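Esterase (Uncultured bacterium, PDB 5EGN) hydrolyses carboxylic esters and degrades N-acyl homoserine lactones, the signals of bacterial quorum sensing, probably through the serine chemistry of alpha/beta hydrolases. Local coordinates at residues G65-I68 and M69-A72; N222-L225 and A226-P230. The protein carries 2 engineered substitutions. All coordinates share one frame; numbering follows the deposited sequence.

Contact 1: G65-I68 and M69-A72; sequences GYSI and MEHA
S67 and E70 meet across the first turn of helix 68-81, where the loop after strand 47-51 passes into the helix. The backbone is extended at S67 and turns helical from I68 on. Two helical bonds close the first turns. H71 N donates to S67 O at 3.1 Å, and A72 N to I68 O at 2.9 Å. S67 is the N-cap, and with E70 it forms a capping box. E70 N gives its hydrogen to S67 OG at 3.2 Å. In return, E70 OE1 accepts from S67 N at 3.0 Å, a nearly straight bond of 162°. The S67 hydroxyl donates to the same E70 OE1, with OG and OE1 2.7 Å apart. Both donors use the anti side of the carboxylate and sit out of its plane. The S67 hydroxyl lies between its own backbone N and carbonyl carbon (chi1 67°), which turns it toward the N-H of E70. The E70 chain is extended beyond CG and runs back beside S67 to G65, where OE2 lies 3.5 Å from G65 CA. M69 bends at chi2 and lays its sulfur alongside S67, with SD 3.9 Å from S67 CB. On another side of the turn, H71 reaches toward Y66. H71 NE2 approaches the edge of the Y66 ring, near its plane, 4.1 Å from Y66 CD1. Helix 177-185 packs against Y66, and the Y66 hydroxyl bonds to P62 O. I68 and H71 both touch helix 94-105. The exchange of bonds between S67 and E70 gives the E70 N-H an acceptor at the helix start. Two donors hold E70 OE1, and the carboxylate near the positive end of the helix dipole would probably be favoured as an anion.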
loop_
_atom_site.group_PDB
_atom_site.type_symbol
_atom_site.label_atom_id
_atom_site.label_comp_id
_atom_site.label_asym_id
_atom_site.label_seq_id
_atom_site.Cartn_x
_atom_site.Cartn_y
_atom_site.Cartn_z
ATOM N N GLY A 65 -17.137 -5.911 19.648
ATOM C CA GLY A 65 -16.598 -4.636 20.088
ATOM C C GLY A 65 -16.252 -3.730 18.925
ATOM O O GLY A 65 -15.131 -3.234 18.823
ATOM N N TYR A 66 -17.223 -3.507 18.046
ATOM C CA TYR A 66 -16.985 -2.719 16.846
ATOM C C TYR A 66 -17.905 -1.510 16.764
ATOM O O TYR A 66 -18.520 -1.255 15.728
ATOM C CB TYR A 66 -17.142 -3.593 15.601
ATOM C CG TYR A 66 -16.098 -4.680 15.507
ATOM C CD1 TYR A 66 -14.795 -4.384 15.135
ATOM C CD2 TYR A 66 -16.412 -5.999 15.802
ATOM C CE1 TYR A 66 -13.835 -5.369 15.053
ATOM C CE2 TYR A 66 -15.457 -6.994 15.721
ATOM C CZ TYR A 66 -14.171 -6.672 15.347
ATOM O OH TYR A 66 -13.215 -7.658 15.265
ATOM N N SER A 67 -18.003 -0.774 17.865
ATOM C CA SER A 67 -18.670 0.518 17.851
ATOM C C SER A 67 -17.677 1.556 17.354
ATOM O O SER A 67 -16.466 1.373 17.482
ATOM C CB SER A 67 -19.196 0.890 19.238
ATOM O OG SER A 67 -18.132 1.125 20.143
ATOM N N ILE A 68 -18.187 2.642 16.785
ATOM C CA ILE A 68 -17.331 3.706 16.279
ATOM C C ILE A 68 -16.553 4.349 17.427
ATOM O O ILE A 68 -15.426 4.815 17.247
ATOM C CB ILE A 68 -18.156 4.769 15.528
ATOM C CG1 ILE A 68 -18.975 4.106 14.421
ATOM C CG2 ILE A 68 -17.256 5.832 14.929
ATOM C CD1 ILE A 68 -18.134 3.384 13.393
ATOM N N MET A 69 -17.155 4.346 18.612
ATOM C CA MET A 69 -16.507 4.882 19.802
ATOM C C MET A 69 -15.265 4.068 20.165
ATOM O O MET A 69 -14.225 4.624 20.520
ATOM C CB MET A 69 -17.480 4.908 20.983
ATOM C CG MET A 69 -18.781 5.650 20.717
ATOM S SD MET A 69 -20.041 4.608 19.952
ATOM C CE MET A 69 -21.381 5.779 19.765
ATOM N N GLU A 70 -15.382 2.748 20.069
ATOM C CA GLU A 70 -14.266 1.855 20.367
ATOM C C GLU A 70 -13.131 2.018 19.350
ATOM O O GLU A 70 -11.950 2.003 19.716
ATOM C CB GLU A 70 -14.751 0.404 20.418
ATOM C CG GLU A 70 -15.479 0.061 21.718
ATOM C CD GLU A 70 -16.274 -1.226 21.630
ATOM O OE1 GLU A 70 -17.136 -1.331 20.731
ATOM O OE2 GLU A 70 -16.047 -2.128 22.466
ATOM N N HIS A 71 -13.497 2.170 18.080
ATOM C CA HIS A 71 -12.535 2.491 17.028
ATOM C C HIS A 71 -11.788 3.780 17.359
ATOM O O HIS A 71 -10.552 3.857 17.260
ATOM C CB HIS A 71 -13.237 2.633 15.675
ATOM C CG HIS A 71 -13.537 1.331 15.001
ATOM N ND1 HIS A 71 -12.551 0.454 14.604
ATOM C CD2 HIS A 71 -14.711 0.768 14.629
ATOM C CE1 HIS A 71 -13.105 -0.597 14.027
ATOM N NE2 HIS A 71 -14.415 -0.432 14.031
ATOM N N ALA A 72 -12.558 4.791 17.752
ATOM C CA ALA A 72 -12.005 6.082 18.136
ATOM C C ALA A 72 -11.026 5.933 19.294
ATOM O O ALA A 72 -9.988 6.592 19.324
ATOM C CB ALA A 72 -13.120 7.048 18.500
#

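Contact 2: N222-L225 and A226-P230; sequences NQLL and ADNIP
N228 reaches back to L224 near the C-terminal end of helix 219-228, the helix of the beta-alpha-beta unit formed with strands 206-211 and 233-237 in the alpha/beta hydrolase fold. The helical bonds come first. A226 N donates to N222 O at 2.9 Å, and D227 N donates to Q223 O at the same length. Farther along, I229 N still bonds to L225 O at 3.2 Å, while N228 N makes only a weak bond to that oxygen. The L224 carbonyl is taken by a side-chain amide instead. The I229 side chain turns back beside the L225 carbonyl. The D227 carboxylate lies beside the Q223 carbonyl and makes no hydrogen bond to it, since both are acceptors. The outer shell places this helix on the sheet. A226 touches V208 of strand 206-211 and L234 of strand 233-237, and I229 touches T206. N222 turns its amide away from the segment that follows, and its OD1 accepts from S118 N. N228 CG stands beside its own backbone N (chi1 -68°), which carries the amide back along the helix. N228 ND2 ends 2.7 Å from L224 O, in the carbonyl plane on a lone pair, a nearly straight bond, 169° at the hydrogen.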
loop_
_atom_site.group_PDB
_atom_site.type_symbol
_atom_site.label_atom_id
_atom_site.label_comp_id
_atom_site.label_asym_id
_atom_site.label_seq_id
_atom_site.Cartn_x
_atom_site.Cartn_y
_atom_site.Cartn_z
ATOM N N ASN A 222 -23.097 12.938 2.187
ATOM C CA ASN A 222 -22.023 13.858 2.550
ATOM C C ASN A 222 -22.557 15.263 2.792
ATOM O O ASN A 222 -22.036 16.000 3.628
ATOM C CB ASN A 222 -20.945 13.904 1.468
ATOM C CG ASN A 222 -20.333 12.549 1.196
ATOM O OD1 ASN A 222 -19.475 12.076 1.942
ATOM N ND2 ASN A 222 -20.762 11.922 0.111
ATOM N N GLN A 223 -23.591 15.633 2.043
ATOM C CA GLN A 223 -24.200 16.948 2.181
ATOM C C GLN A 223 -24.794 17.119 3.567
ATOM O O GLN A 223 -24.713 18.194 4.149
ATOM C CB GLN A 223 -25.273 17.165 1.115
ATOM C CG GLN A 223 -24.709 17.551 -0.240
ATOM C CD GLN A 223 -25.760 17.597 -1.323
ATOM O OE1 GLN A 223 -26.865 17.085 -1.153
ATOM N NE2 GLN A 223 -25.422 18.218 -2.447
ATOM N N LEU A 224 -25.386 16.052 4.091
ATOM C CA LEU A 224 -25.931 16.077 5.443
ATOM C C LEU A 224 -24.830 16.388 6.454
ATOM O O LEU A 224 -25.058 17.080 7.446
ATOM C CB LEU A 224 -26.606 14.743 5.772
ATOM C CG LEU A 224 -27.268 14.603 7.142
ATOM C CD1 LEU A 224 -28.585 13.864 7.011
ATOM C CD2 LEU A 224 -26.355 13.871 8.104
ATOM N N LEU A 225 -23.634 15.877 6.185
ATOM C CA LEU A 225 -22.475 16.130 7.033
ATOM C C LEU A 225 -22.011 17.576 6.920
ATOM O O LEU A 225 -21.843 18.264 7.925
ATOM C CB LEU A 225 -21.326 15.187 6.666
ATOM C CG LEU A 225 -21.186 13.882 7.453
ATOM C CD1 LEU A 225 -22.520 13.168 7.586
ATOM C CD2 LEU A 225 -20.158 12.979 6.789
ATOM N N ALA A 226 -21.813 18.032 5.689
ATOM C CA ALA A 226 -21.260 19.358 5.441
ATOM C C ALA A 226 -22.196 20.481 5.883
ATOM O O ALA A 226 -21.745 21.524 6.352
ATOM C CB ALA A 226 -20.923 19.511 3.968
ATOM N N ASP A 227 -23.498 20.262 5.739
ATOM C CA ASP A 227 -24.482 21.302 6.017
ATOM C C ASP A 227 -24.709 21.529 7.511
ATOM O O ASP A 227 -25.076 22.628 7.923
ATOM C CB ASP A 227 -25.815 20.969 5.341
ATOM C CG ASP A 227 -25.735 21.029 3.825
ATOM O OD1 ASP A 227 -24.852 21.738 3.299
ATOM O OD2 ASP A 227 -26.565 20.373 3.162
ATOM N N ASN A 228 -24.493 20.496 8.320
ATOM C CA ASN A 228 -24.797 20.586 9.745
ATOM C C ASN A 228 -23.568 20.795 10.627
ATOM O O ASN A 228 -23.694 21.109 11.810
ATOM C CB ASN A 228 -25.557 19.340 10.194
ATOM C CG ASN A 228 -26.950 19.268 9.598
ATOM O OD1 ASN A 228 -27.898 19.834 10.138
ATOM N ND2 ASN A 228 -27.076 18.577 8.472
ATOM N N ILE A 229 -22.383 20.620 10.055
ATOM C CA ILE A 229 -21.153 20.977 10.749
ATOM C C ILE A 229 -20.827 22.436 10.452
ATOM O O ILE A 229 -20.607 22.798 9.298
ATOM C CB ILE A 229 -19.972 20.079 10.332
ATOM C CG1 ILE A 229 -20.247 18.624 10.720
ATOM C CG2 ILE A 229 -18.680 20.565 10.973
ATOM C CD1 ILE A 229 -19.159 17.663 10.296
ATOM N N PRO A 230 -20.822 23.280 11.494
ATOM C CA PRO A 230 -20.560 24.720 11.366
ATOM C C PRO A 230 -19.248 25.044 10.655
ATOM O O PRO A 230 -18.180 24.621 11.099
ATOM C CB PRO A 230 -20.512 25.193 12.820
ATOM C CG PRO A 230 -21.377 24.232 13.550
ATOM C CD PRO A 230 -21.168 22.906 12.877
#

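From the N terminus, the chain first reaches contact 1, where the loop after strand 47-51 closes onto the start of helix 68-81. It then builds strands 87-92 and 110-116 and a run of helices before returning to the sheet at strand 206-211. Contact 2 follows, within helix 219-228 and the turn that leads toward the outermost strand 233-237. The two are in series and neither nest nor cross. The centres of contact 1 and contact 2 lie about 22 Å apart. The nearest atoms of contact 1 and contact 2 are about 11 Å apart. Contact 1 joins a loop to a helix start near helices 94-105 and 177-185. Contact 2 belongs to a beta-alpha-beta crossover at the sheet margin.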